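Local coordinates for protein transcription factor SKN7 (Chaetomium thermophilum, PDB 5D5W) that binds heat-shock-element DNA through its HSF-type domain and probably controls gene expression in response to osmotic and oxidative stress, at residues Tyr9-Asp14 with Lys45-Ser50; Ser54-Leu59 with Asp81-Lys86; Pro88-Arg91 with Asn97-Asn100. All blocks are in the same frame, centred on the assembly; numbering follows the deposited sequence.

Contact 1: Tyr9-Asp14 with Lys45-Ser50; sequences YKMLED and KHFKHS. With nucleotides of chain A.
Met-11 lies across the flat side of the His-46 ring, and together these two residues supply most of the surface that the segments hide from each other. The CG methylene of Met-11 stands 3.9 Å from the centroid of the His-46 ring and only 6° from its normal, a CH-pi contact over the middle of the face. CG gets there by lying anti to the Met-11 backbone N (chi1 -153°). The sulfur lies farther above the same ring, and a bend at chi3 carries CE away from it. Histidine suits this place because its face is apolar enough to take a methylene while its edge stays polar: NE2 of His-46 is hydrogen-bonded to the hydroxyl of Tyr-17. Phe-47 adds a smaller contact, its CE2 lying 4.3 Å from Met-11 SD, with the sulfur at the ring edge. The unbranched methionine chain thus serves two rings, and it also packs on Phe-38 and Ile-42. Just beyond, the backbone N of Lys-48 donates a bond of 2.9 Å to OP1 of DT3 of chain A. The contact packs helix 3-12 against the end of helix 35-46, the helix before recognition helix 52-61 in the winged helix-turn-helix fold of HSF-type domains.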
loop_
_atom_site.group_PDB
_atom_site.type_symbol
_atom_site.label_atom_id
_atom_site.label_comp_id
_atom_site.label_asym_id
_atom_site.label_seq_id
_atom_site.Cartn_x
_atom_site.Cartn_y
_atom_site.Cartn_z
ATOM N N TYR B 9 13.299 4.752 14.648
ATOM C CA TYR B 9 14.474 5.612 14.788
ATOM C C TYR B 9 15.751 4.955 14.263
ATOM O O TYR B 9 16.533 5.599 13.570
ATOM C CB TYR B 9 14.683 6.010 16.251
ATOM C CG TYR B 9 15.656 7.156 16.421
ATOM C CD1 TYR B 9 15.202 8.469 16.504
ATOM C CD2 TYR B 9 17.037 6.929 16.485
ATOM C CE1 TYR B 9 16.090 9.524 16.656
ATOM C CE2 TYR B 9 17.933 7.979 16.633
ATOM C CZ TYR B 9 17.458 9.274 16.717
ATOM O OH TYR B 9 18.344 10.324 16.873
ATOM N N LYS B 10 15.951 3.685 14.613
ATOM C CA LYS B 10 17.154 2.930 14.235
ATOM C C LYS B 10 17.224 2.690 12.726
ATOM O O LYS B 10 18.304 2.685 12.132
ATOM C CB LYS B 10 17.203 1.592 14.987
ATOM C CG LYS B 10 18.594 0.974 15.063
ATOM C CD LYS B 10 18.761 0.019 16.243
ATOM C CE LYS B 10 18.137 -1.346 15.983
ATOM N NZ LYS B 10 18.450 -2.328 17.068
ATOM N N MET B 11 16.058 2.499 12.122
ATOM C CA MET B 11 15.918 2.378 10.675
ATOM C C MET B 11 16.433 3.651 10.004
ATOM O O MET B 11 17.117 3.610 8.982
ATOM C CB MET B 11 14.432 2.181 10.341
ATOM C CG MET B 11 14.106 1.436 9.062
ATOM S SD MET B 11 12.314 1.362 8.873
ATOM C CE MET B 11 11.967 3.085 8.552
ATOM N N LEU B 12 16.096 4.789 10.606
ATOM C CA LEU B 12 16.483 6.089 10.088
ATOM C C LEU B 12 17.922 6.453 10.466
ATOM O O LEU B 12 18.482 7.404 9.926
ATOM C CB LEU B 12 15.516 7.159 10.610
ATOM C CG LEU B 12 14.101 7.137 10.019
ATOM C CD1 LEU B 12 13.095 7.816 10.934
ATOM C CD2 LEU B 12 14.097 7.795 8.654
ATOM N N GLU B 13 18.516 5.689 11.379
ATOM C CA GLU B 13 19.879 5.937 11.852
ATOM C C GLU B 13 20.909 5.319 10.894
ATOM O O GLU B 13 22.118 5.440 11.111
ATOM C CB GLU B 13 20.042 5.355 13.272
ATOM C CG GLU B 13 21.010 6.093 14.191
ATOM C CD GLU B 13 20.840 5.725 15.668
ATOM O OE1 GLU B 13 21.048 6.606 16.535
ATOM O OE2 GLU B 13 20.501 4.561 15.973
ATOM N N ASP B 14 20.429 4.673 9.832
ATOM C CA ASP B 14 21.277 3.876 8.942
ATOM C C ASP B 14 21.387 4.474 7.532
ATOM O O ASP B 14 20.391 4.549 6.810
ATOM C CB ASP B 14 20.720 2.456 8.854
ATOM C CG ASP B 14 21.635 1.518 8.102
ATOM O OD1 ASP B 14 22.469 2.001 7.302
ATOM O OD2 ASP B 14 21.514 0.294 8.315
ATOM N N LYS B 45 13.165 -6.560 7.369
ATOM C CA LYS B 45 14.366 -6.576 8.200
ATOM C C LYS B 45 14.007 -6.162 9.621
ATOM O O LYS B 45 14.416 -6.814 10.584
ATOM C CB LYS B 45 15.453 -5.643 7.648
ATOM C CG LYS B 45 16.332 -6.255 6.569
ATOM C CD LYS B 45 17.307 -5.226 6.008
ATOM C CE LYS B 45 17.927 -5.682 4.696
ATOM N NZ LYS B 45 18.683 -4.578 4.038
ATOM N N HIS B 46 13.224 -5.091 9.741
ATOM C CA HIS B 46 12.922 -4.492 11.040
ATOM C C HIS B 46 11.594 -4.957 11.659
ATOM O O HIS B 46 11.432 -4.904 12.871
ATOM C CB HIS B 46 12.962 -2.966 10.915
ATOM C CG HIS B 46 14.300 -2.439 10.488
ATOM N ND1 HIS B 46 15.158 -1.791 11.351
ATOM C CD2 HIS B 46 14.937 -2.487 9.294
ATOM C CE1 HIS B 46 16.261 -1.455 10.706
ATOM N NE2 HIS B 46 16.153 -1.869 9.456
ATOM N N PHE B 47 10.658 -5.436 10.846
ATOM C CA PHE B 47 9.311 -5.746 11.332
ATOM C C PHE B 47 8.877 -7.147 10.917
ATOM O O PHE B 47 9.645 -7.878 10.289
ATOM C CB PHE B 47 8.337 -4.673 10.834
ATOM C CG PHE B 47 8.645 -3.296 11.360
ATOM C CD1 PHE B 47 8.308 -2.946 12.659
ATOM C CD2 PHE B 47 9.284 -2.360 10.569
ATOM C CE1 PHE B 47 8.598 -1.685 13.157
ATOM C CE2 PHE B 47 9.578 -1.098 11.060
ATOM C CZ PHE B 47 9.235 -0.759 12.355
ATOM N N LYS B 48 7.653 -7.523 11.277
ATOM C CA LYS B 48 7.158 -8.887 11.075
ATOM C C LYS B 48 6.270 -9.026 9.823
ATOM O O LYS B 48 5.421 -9.922 9.750
ATOM C CB LYS B 48 6.380 -9.348 12.319
ATOM C CG LYS B 48 7.053 -9.063 13.662
ATOM C CD LYS B 48 6.132 -9.451 14.818
ATOM C CE LYS B 48 6.694 -9.072 16.185
ATOM N NZ LYS B 48 5.760 -9.407 17.307
ATOM N N HIS B 49 6.480 -8.154 8.840
ATOM C CA HIS B 49 5.657 -8.126 7.626
ATOM C C HIS B 49 6.408 -7.390 6.521
ATOM O O HIS B 49 7.477 -6.840 6.762
ATOM C CB HIS B 49 4.349 -7.388 7.899
ATOM C CG HIS B 49 4.556 -5.966 8.303
ATOM N ND1 HIS B 49 4.339 -4.907 7.452
ATOM C CD2 HIS B 49 5.007 -5.431 9.459
ATOM C CE1 HIS B 49 4.636 -3.779 8.069
ATOM N NE2 HIS B 49 5.042 -4.068 9.291
ATOM N N SER B 50 5.839 -7.372 5.319
ATOM C CA SER B 50 6.419 -6.632 4.189
ATOM C C SER B 50 5.285 -5.924 3.470
ATOM O O SER B 50 5.163 -5.954 2.239
ATOM C CB SER B 50 7.160 -7.581 3.239
ATOM O OG SER B 50 6.261 -8.316 2.427
ATOM P P DT A 3 4.242 -5.448 13.135
ATOM O OP1 DT A 3 5.502 -6.055 12.630
ATOM O OP2 DT A 3 4.042 -3.974 13.051
ATOM O "O5'" DT A 3 3.016 -6.163 12.421
ATOM C "C5'" DT A 3 2.941 -7.595 12.418
ATOM C "C4'" DT A 3 1.616 -8.041 11.850
ATOM O "O4'" DT A 3 0.553 -7.648 12.742
ATOM C "C3'" DT A 3 1.273 -7.443 10.485
ATOM O "O3'" DT A 3 1.010 -8.513 9.579
ATOM C "C2'" DT A 3 0.038 -6.598 10.750
ATOM C "C1'" DT A 3 -0.561 -7.255 11.977
ATOM N N1 DT A 3 -1.394 -6.374 12.822
ATOM C C2 DT A 3 -2.660 -6.782 13.180
ATOM O O2 DT A 3 -3.148 -7.840 12.816
ATOM N N3 DT A 3 -3.340 -5.901 13.981
ATOM C C4 DT A 3 -2.893 -4.675 14.438
ATOM O O4 DT A 3 -3.622 -3.981 15.141
ATOM C C5 DT A 3 -1.554 -4.315 14.029
ATOM C C7 DT A 3 -0.980 -3.012 14.489
ATOM C C6 DT A 3 -0.882 -5.172 13.255
ATOM P P DT A 4 0.685 -8.212 8.060
ATOM O OP1 DT A 4 1.228 -9.334 7.257
ATOM O OP2 DT A 4 1.082 -6.809 7.761
ATOM O "O5'" DT A 4 -0.906 -8.305 8.004
ATOM C "C5'" DT A 4 -1.591 -9.479 8.475
ATOM C "C4'" DT A 4 -3.086 -9.274 8.393
ATOM O "O4'" DT A 4 -3.537 -8.387 9.446
ATOM C "C3'" DT A 4 -3.562 -8.652 7.081
ATOM O "O3'" DT A 4 -4.610 -9.463 6.551
ATOM C "C2'" DT A 4 -4.051 -7.269 7.476
ATOM C "C1'" DT A 4 -4.487 -7.487 8.913
ATOM N N1 DT A 4 -4.515 -6.289 9.779
ATOM C C2 DT A 4 -5.579 -6.134 10.639
ATOM O O2 DT A 4 -6.504 -6.928 10.708
ATOM N N3 DT A 4 -5.528 -5.002 11.410
ATOM C C4 DT A 4 -4.535 -4.042 11.419
ATOM O O4 DT A 4 -4.615 -3.087 12.186
ATOM C C5 DT A 4 -3.450 -4.271 10.500
ATOM C C7 DT A 4 -2.343 -3.269 10.425
ATOM C C6 DT A 4 -3.491 -5.369 9.738
#

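Contact 2: Ser54-Leu59 with Asp81-Lys86; sequences SFVRQL and DAWEFK. With nucleotides of chain C; nucleotides of chain A.
Leu-59 sets its CD1 methyl over the centre of the Phe-85 ring, 3.7 Å from the centroid and 6° from the ring normal, a CH-pi contact with the methyl seated over the middle of the ring. One turn earlier Val-56 bridges two rings with a single branch: its CG2 is 4.1 Å from CZ of Phe-85 and reaches CZ3 of Trp-83 equally closely. Branched aliphatic residues suit this side of the helix, where they fill the spaces among flat rings. Arg-57 serves the DNA instead. Its CB and CG rest against the C7 methyl of DT4 of chain A, with CG anti to the backbone N (chi1 -177°). A bend at chi2 then brings CD beside O6 of DG8 of chain C. NE donates to that O6 at 2.8 Å, and NH2 donates to N7 of the same guanine at 2.9 Å, both bonds bent to 141° at the hydrogen. CZ lies 3.4 Å from C8 of DA7 of chain C, whose base covers one guanidinium face, and NH1 lies over the same adenine, 3.5 Å from that C8. Replacing Arg-57 by a leucine would probably leave O6 and N7 of the guanine without these donors and weaken recognition of that base. Nearby, Ser-54 OG donates to OP2 of DT4 of chain A at 2.6 Å. The helix 52-61 therefore lies between the DNA and the sheet: strand 82-86, flanked by strands 30-33 and 65-66, backs it, while Phe-4 and Leu-8 of helix 3-12 pack on Leu-59.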
loop_
_atom_site.group_PDB
_atom_site.type_symbol
_atom_site.label_atom_id
_atom_site.label_comp_id
_atom_site.label_asym_id
_atom_site.label_seq_id
_atom_site.Cartn_x
_atom_site.Cartn_y
_atom_site.Cartn_z
ATOM N N SER B 54 0.401 -1.806 6.829
ATOM C CA SER B 54 0.607 -2.122 8.244
ATOM C C SER B 54 1.644 -1.207 8.892
ATOM O O SER B 54 1.553 -0.898 10.089
ATOM C CB SER B 54 1.013 -3.581 8.398
ATOM O OG SER B 54 0.013 -4.419 7.853
ATOM N N PHE B 55 2.626 -0.768 8.107
ATOM C CA PHE B 55 3.584 0.232 8.573
ATOM C C PHE B 55 2.877 1.550 8.791
ATOM O O PHE B 55 3.088 2.222 9.787
ATOM C CB PHE B 55 4.696 0.417 7.538
ATOM C CG PHE B 55 5.722 1.452 7.916
ATOM C CD1 PHE B 55 6.573 1.241 8.977
ATOM C CD2 PHE B 55 5.831 2.626 7.197
ATOM C CE1 PHE B 55 7.519 2.186 9.330
ATOM C CE2 PHE B 55 6.780 3.574 7.531
ATOM C CZ PHE B 55 7.626 3.350 8.606
ATOM N N VAL B 56 2.036 1.926 7.836
ATOM C CA VAL B 56 1.261 3.144 7.948
ATOM C C VAL B 56 0.347 3.102 9.176
ATOM O O VAL B 56 0.271 4.075 9.922
ATOM C CB VAL B 56 0.438 3.393 6.673
ATOM C CG1 VAL B 56 -0.611 4.480 6.898
ATOM C CG2 VAL B 56 1.362 3.776 5.525
ATOM N N ARG B 57 -0.336 1.981 9.386
ATOM C CA ARG B 57 -1.253 1.840 10.518
ATOM C C ARG B 57 -0.554 2.087 11.840
ATOM O O ARG B 57 -1.074 2.794 12.683
ATOM C CB ARG B 57 -1.878 0.452 10.554
ATOM C CG ARG B 57 -2.900 0.257 11.673
ATOM C CD ARG B 57 -4.264 0.822 11.309
ATOM N NE ARG B 57 -5.169 0.909 12.458
ATOM C CZ ARG B 57 -5.133 1.872 13.383
ATOM N NH1 ARG B 57 -4.235 2.845 13.325
ATOM N NH2 ARG B 57 -6.007 1.862 14.386
ATOM N N GLN B 58 0.618 1.489 12.021
ATOM C CA GLN B 58 1.398 1.694 13.242
ATOM C C GLN B 58 1.764 3.157 13.449
ATOM O O GLN B 58 1.809 3.644 14.570
ATOM C CB GLN B 58 2.690 0.864 13.201
ATOM C CG GLN B 58 2.535 -0.600 13.598
ATOM C CD GLN B 58 2.346 -0.779 15.097
ATOM O OE1 GLN B 58 1.273 -0.495 15.642
ATOM N NE2 GLN B 58 3.385 -1.249 15.771
ATOM N N LEU B 59 2.060 3.853 12.364
ATOM C CA LEU B 59 2.413 5.249 12.463
ATOM C C LEU B 59 1.206 6.044 12.961
ATOM O O LEU B 59 1.349 6.851 13.860
ATOM C CB LEU B 59 2.944 5.775 11.117
ATOM C CG LEU B 59 4.321 5.248 10.656
ATOM C CD1 LEU B 59 4.526 5.471 9.168
ATOM C CD2 LEU B 59 5.475 5.876 11.424
ATOM N N ASP B 81 6.780 8.836 -5.384
ATOM C CA ASP B 81 5.989 8.075 -4.423
ATOM C C ASP B 81 6.646 8.187 -3.049
ATOM O O ASP B 81 7.044 7.189 -2.438
ATOM C CB ASP B 81 5.884 6.608 -4.864
ATOM C CG ASP B 81 5.230 6.452 -6.236
ATOM O OD1 ASP B 81 5.606 7.195 -7.172
ATOM O OD2 ASP B 81 4.347 5.573 -6.380
ATOM N N ALA B 82 6.766 9.425 -2.583
ATOM C CA ALA B 82 7.379 9.719 -1.305
ATOM C C ALA B 82 6.289 9.985 -0.276
ATOM O O ALA B 82 5.396 10.801 -0.497
ATOM C CB ALA B 82 8.294 10.922 -1.425
ATOM N N TRP B 83 6.377 9.276 0.844
ATOM C CA TRP B 83 5.446 9.410 1.947
ATOM C C TRP B 83 6.199 10.059 3.086
ATOM O O TRP B 83 7.252 9.566 3.474
ATOM C CB TRP B 83 4.965 8.028 2.384
ATOM C CG TRP B 83 4.084 7.367 1.390
ATOM C CD1 TRP B 83 4.400 7.030 0.108
ATOM C CD2 TRP B 83 2.735 6.956 1.594
ATOM N NE1 TRP B 83 3.321 6.442 -0.503
ATOM C CE2 TRP B 83 2.288 6.376 0.393
ATOM C CE3 TRP B 83 1.854 7.023 2.681
ATOM C CZ2 TRP B 83 0.998 5.861 0.247
ATOM C CZ3 TRP B 83 0.579 6.516 2.538
ATOM C CH2 TRP B 83 0.159 5.946 1.331
ATOM N N GLU B 84 5.670 11.154 3.620
ATOM C CA GLU B 84 6.315 11.846 4.727
ATOM C C GLU B 84 5.429 11.819 5.959
ATOM O O GLU B 84 4.250 12.155 5.865
ATOM C CB GLU B 84 6.610 13.289 4.344
ATOM C CG GLU B 84 7.497 13.998 5.351
ATOM C CD GLU B 84 7.801 15.426 4.967
ATOM O OE1 GLU B 84 7.270 15.902 3.946
ATOM O OE2 GLU B 84 8.572 16.078 5.701
ATOM N N PHE B 85 5.998 11.429 7.104
ATOM C CA PHE B 85 5.257 11.382 8.369
ATOM C C PHE B 85 5.918 12.194 9.458
ATOM O O PHE B 85 7.140 12.357 9.471
ATOM C CB PHE B 85 5.107 9.952 8.856
ATOM C CG PHE B 85 4.273 9.110 7.955
ATOM C CD1 PHE B 85 4.849 8.461 6.872
ATOM C CD2 PHE B 85 2.914 8.983 8.176
ATOM C CE1 PHE B 85 4.084 7.693 6.027
ATOM C CE2 PHE B 85 2.139 8.213 7.333
ATOM C CZ PHE B 85 2.728 7.570 6.254
ATOM N N LYS B 86 5.097 12.678 10.387
ATOM C CA LYS B 86 5.554 13.605 11.414
ATOM C C LYS B 86 4.905 13.357 12.775
ATOM O O LYS B 86 3.687 13.226 12.898
ATOM C CB LYS B 86 5.273 15.036 10.969
ATOM C CG LYS B 86 6.127 16.090 11.655
ATOM C CD LYS B 86 5.815 17.474 11.091
ATOM C CE LYS B 86 7.045 18.368 10.990
ATOM N NZ LYS B 86 6.944 19.324 9.847
ATOM P P DA C 7 -6.172 8.536 14.206
ATOM O OP1 DA C 7 -6.385 9.450 15.358
ATOM O OP2 DA C 7 -4.859 7.856 14.051
ATOM O "O5'" DA C 7 -7.321 7.435 14.210
ATOM C "C5'" DA C 7 -8.679 7.823 13.921
ATOM C "C4'" DA C 7 -9.599 6.627 13.970
ATOM O "O4'" DA C 7 -9.428 5.840 12.767
ATOM C "C3'" DA C 7 -9.342 5.669 15.129
ATOM O "O3'" DA C 7 -10.608 5.173 15.571
ATOM C "C2'" DA C 7 -8.503 4.582 14.487
ATOM C "C1'" DA C 7 -9.153 4.497 13.125
ATOM N N9 DA C 7 -8.347 3.895 12.063
ATOM C C8 DA C 7 -7.041 4.156 11.726
ATOM N N7 DA C 7 -6.599 3.436 10.723
ATOM C C5 DA C 7 -7.687 2.648 10.374
ATOM C C6 DA C 7 -7.864 1.662 9.388
ATOM N N6 DA C 7 -6.911 1.297 8.527
ATOM N N1 DA C 7 -9.074 1.070 9.301
ATOM C C2 DA C 7 -10.033 1.444 10.161
ATOM N N3 DA C 7 -9.981 2.343 11.141
ATOM C C4 DA C 7 -8.769 2.917 11.194
ATOM P P DT A 4 0.685 -8.212 8.060
ATOM O OP1 DT A 4 1.228 -9.334 7.257
ATOM O OP2 DT A 4 1.082 -6.809 7.761
ATOM O "O5'" DT A 4 -0.906 -8.305 8.004
ATOM C "C5'" DT A 4 -1.591 -9.479 8.475
ATOM C "C4'" DT A 4 -3.086 -9.274 8.393
ATOM O "O4'" DT A 4 -3.537 -8.387 9.446
ATOM C "C3'" DT A 4 -3.562 -8.652 7.081
ATOM O "O3'" DT A 4 -4.610 -9.463 6.551
ATOM C "C2'" DT A 4 -4.051 -7.269 7.476
ATOM C "C1'" DT A 4 -4.487 -7.487 8.913
ATOM N N1 DT A 4 -4.515 -6.289 9.779
ATOM C C2 DT A 4 -5.579 -6.134 10.639
ATOM O O2 DT A 4 -6.504 -6.928 10.708
ATOM N N3 DT A 4 -5.528 -5.002 11.410
ATOM C C4 DT A 4 -4.535 -4.042 11.419
ATOM O O4 DT A 4 -4.615 -3.087 12.186
ATOM C C5 DT A 4 -3.450 -4.271 10.500
ATOM C C7 DT A 4 -2.343 -3.269 10.425
ATOM C C6 DT A 4 -3.491 -5.369 9.738
ATOM P P DG C 8 -10.749 4.443 16.978
ATOM O OP1 DG C 8 -11.590 5.299 17.842
ATOM O OP2 DG C 8 -9.386 4.047 17.432
ATOM O "O5'" DG C 8 -11.629 3.163 16.628
ATOM C "C5'" DG C 8 -12.840 3.312 15.866
ATOM C "C4'" DG C 8 -13.405 1.963 15.484
ATOM O "O4'" DG C 8 -12.659 1.400 14.378
ATOM C "C3'" DG C 8 -13.371 0.914 16.591
ATOM O "O3'" DG C 8 -14.582 0.146 16.563
ATOM C "C2'" DG C 8 -12.127 0.105 16.266
ATOM C "C1'" DG C 8 -12.075 0.159 14.749
ATOM N N9 DG C 8 -10.740 0.112 14.161
ATOM C C8 DG C 8 -9.659 0.892 14.492
ATOM N N7 DG C 8 -8.607 0.648 13.760
ATOM C C5 DG C 8 -9.021 -0.345 12.882
ATOM C C6 DG C 8 -8.313 -1.013 11.851
ATOM O O6 DG C 8 -7.137 -0.855 11.492
ATOM N N1 DG C 8 -9.111 -1.959 11.214
ATOM C C2 DG C 8 -10.423 -2.223 11.524
ATOM N N2 DG C 8 -11.029 -3.166 10.789
ATOM N N3 DG C 8 -11.093 -1.605 12.481
ATOM C C4 DG C 8 -10.336 -0.688 13.116
#

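Contact 3: Pro88-Arg91 with Asn97-Asn100; sequences PEFR and NLDN
Glu-89 and Phe-90 make the contact from the first segment, meeting Asn-97, Leu-98 and Asn-100 where the chain folds back on itself. At the start of the segment, the carbonyl O of Pro-88 accepts a bond of 3.0 Å from NE of Arg-91; the oxygen lies 28° out of the guanidinium plane, and the bond ties the two ends of the segment together. Glu-89 follows and has the most surface covered. Its backbone O packs against CB of Asn-97 at 3.5 Å, and its side chain, bent at chi2 (-78°), curls toward Asn-100. There OE1 receives a weak hydrogen bond from Asn-100 ND2, 3.3 Å long and with an angle of 127° at the hydrogen. The carboxylate and amide planes are steeply inclined to each other, in keeping with so loose a bond. Polar side chains suit such a surface turn; the glutamate is long enough to reach across and the asparagine amide can donate to it. Phe-90 is of another kind: it is buried, and only one side of the ring takes part here, through its CD1 atom, 4.1 Å from CD2 of Leu-98. The bond from CA to CB heads away from 97-100, yet with CG anti to the backbone N the ring swings back far enough for the leucine methyl to touch it. The aromatic ring is suited to its depth, for it packs on Val-5, Leu-8 and Leu-12 of helix 3-12 and meets Trp-23 of strand 21-23, while Leu-98 also rests on Val-5, so that the loop after strand 82-86 is laid against that helix.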
loop_
_atom_site.group_PDB
_atom_site.type_symbol
_atom_site.label_atom_id
_atom_site.label_comp_id
_atom_site.label_asym_id
_atom_site.label_seq_id
_atom_site.Cartn_x
_atom_site.Cartn_y
_atom_site.Cartn_z
ATOM N N PRO B 88 5.503 15.376 16.553
ATOM C CA PRO B 88 6.197 16.527 17.146
ATOM C C PRO B 88 7.423 16.172 17.997
ATOM O O PRO B 88 8.365 16.958 18.071
ATOM C CB PRO B 88 5.121 17.168 18.028
ATOM C CG PRO B 88 3.828 16.763 17.412
ATOM C CD PRO B 88 4.056 15.394 16.853
ATOM N N GLU B 89 7.396 14.998 18.617
ATOM C CA GLU B 89 8.424 14.548 19.549
ATOM C C GLU B 89 9.412 13.526 18.957
ATOM O O GLU B 89 10.341 13.095 19.647
ATOM C CB GLU B 89 7.737 13.937 20.772
ATOM C CG GLU B 89 6.697 14.847 21.422
ATOM C CD GLU B 89 7.315 15.938 22.284
ATOM O OE1 GLU B 89 7.761 15.615 23.407
ATOM O OE2 GLU B 89 7.352 17.115 21.851
ATOM N N PHE B 90 9.198 13.129 17.702
ATOM C CA PHE B 90 10.112 12.232 16.967
ATOM C C PHE B 90 10.965 13.103 16.056
ATOM O O PHE B 90 10.499 13.554 15.009
ATOM C CB PHE B 90 9.305 11.218 16.138
ATOM C CG PHE B 90 10.134 10.151 15.453
ATOM C CD1 PHE B 90 10.670 9.091 16.175
ATOM C CD2 PHE B 90 10.325 10.173 14.080
ATOM C CE1 PHE B 90 11.408 8.096 15.546
ATOM C CE2 PHE B 90 11.057 9.180 13.451
ATOM C CZ PHE B 90 11.599 8.141 14.184
ATOM N N ARG B 91 12.200 13.370 16.478
ATOM C CA ARG B 91 13.132 14.178 15.692
ATOM C C ARG B 91 14.516 13.576 15.734
ATOM O O ARG B 91 14.828 12.785 16.619
ATOM C CB ARG B 91 13.219 15.598 16.227
ATOM C CG ARG B 91 11.897 16.217 16.612
ATOM C CD ARG B 91 12.037 17.721 16.647
ATOM N NE ARG B 91 10.960 18.349 17.401
ATOM C CZ ARG B 91 10.648 19.643 17.334
ATOM N NH1 ARG B 91 11.325 20.469 16.534
ATOM N NH2 ARG B 91 9.645 20.115 18.071
ATOM N N ASN B 97 13.389 11.441 23.670
ATOM C CA ASN B 97 11.921 11.522 23.730
ATOM C C ASN B 97 11.169 10.317 23.161
ATOM O O ASN B 97 9.987 10.434 22.846
ATOM C CB ASN B 97 11.435 12.792 23.007
ATOM C CG ASN B 97 11.479 14.024 23.887
ATOM O OD1 ASN B 97 11.040 13.997 25.040
ATOM N ND2 ASN B 97 11.990 15.119 23.345
ATOM N N LEU B 98 11.821 9.159 23.057
ATOM C CA LEU B 98 11.241 8.023 22.324
ATOM C C LEU B 98 10.194 7.224 23.113
ATOM O O LEU B 98 9.232 6.710 22.530
ATOM C CB LEU B 98 12.345 7.095 21.789
ATOM C CG LEU B 98 13.340 7.689 20.774
ATOM C CD1 LEU B 98 14.099 6.567 20.082
ATOM C CD2 LEU B 98 12.693 8.608 19.741
ATOM N N ASP B 99 10.367 7.129 24.429
ATOM C CA ASP B 99 9.336 6.542 25.294
ATOM C C ASP B 99 8.272 7.586 25.659
ATOM O O ASP B 99 7.254 7.256 26.279
ATOM C CB ASP B 99 9.967 5.945 26.554
ATOM C CG ASP B 99 11.055 4.939 26.234
ATOM O OD1 ASP B 99 10.885 4.161 25.272
ATOM O OD2 ASP B 99 12.084 4.935 26.942
ATOM N N ASN B 100 8.518 8.836 25.257
ATOM C CA ASN B 100 7.560 9.933 25.379
ATOM C C ASN B 100 6.639 10.027 24.146
ATOM O O ASN B 100 6.055 11.076 23.866
ATOM C CB ASN B 100 8.329 11.249 25.579
ATOM C CG ASN B 100 7.548 12.279 26.373
ATOM O OD1 ASN B 100 6.881 11.955 27.359
ATOM N ND2 ASN B 100 7.644 13.537 25.959
#

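In the fold
From the N terminus, helix 3-12 is met first by contact 1, which closes a loop of 30 residues holding strands 21-23 and 30-33 and most of helix 35-46. Contact 2 then joins helix 52-61 to strand 82-86 across a loop that includes strand 65-66, and contact 3 closes a short loop near the C terminus. The three follow in series; none nests in or crosses another. Contacts 1 and 2 touch where His-49 packs on Ser-54 and Phe-55. Contact 3 leans on the helix that carries contact 1's first segment, with Leu-12 against Phe-90 and Tyr-9 against Leu-98. Contacts 2 and 3 adjoin only in sequence. Together they bind helices, sheet and C-terminal loop into one compact DNA-binding domain.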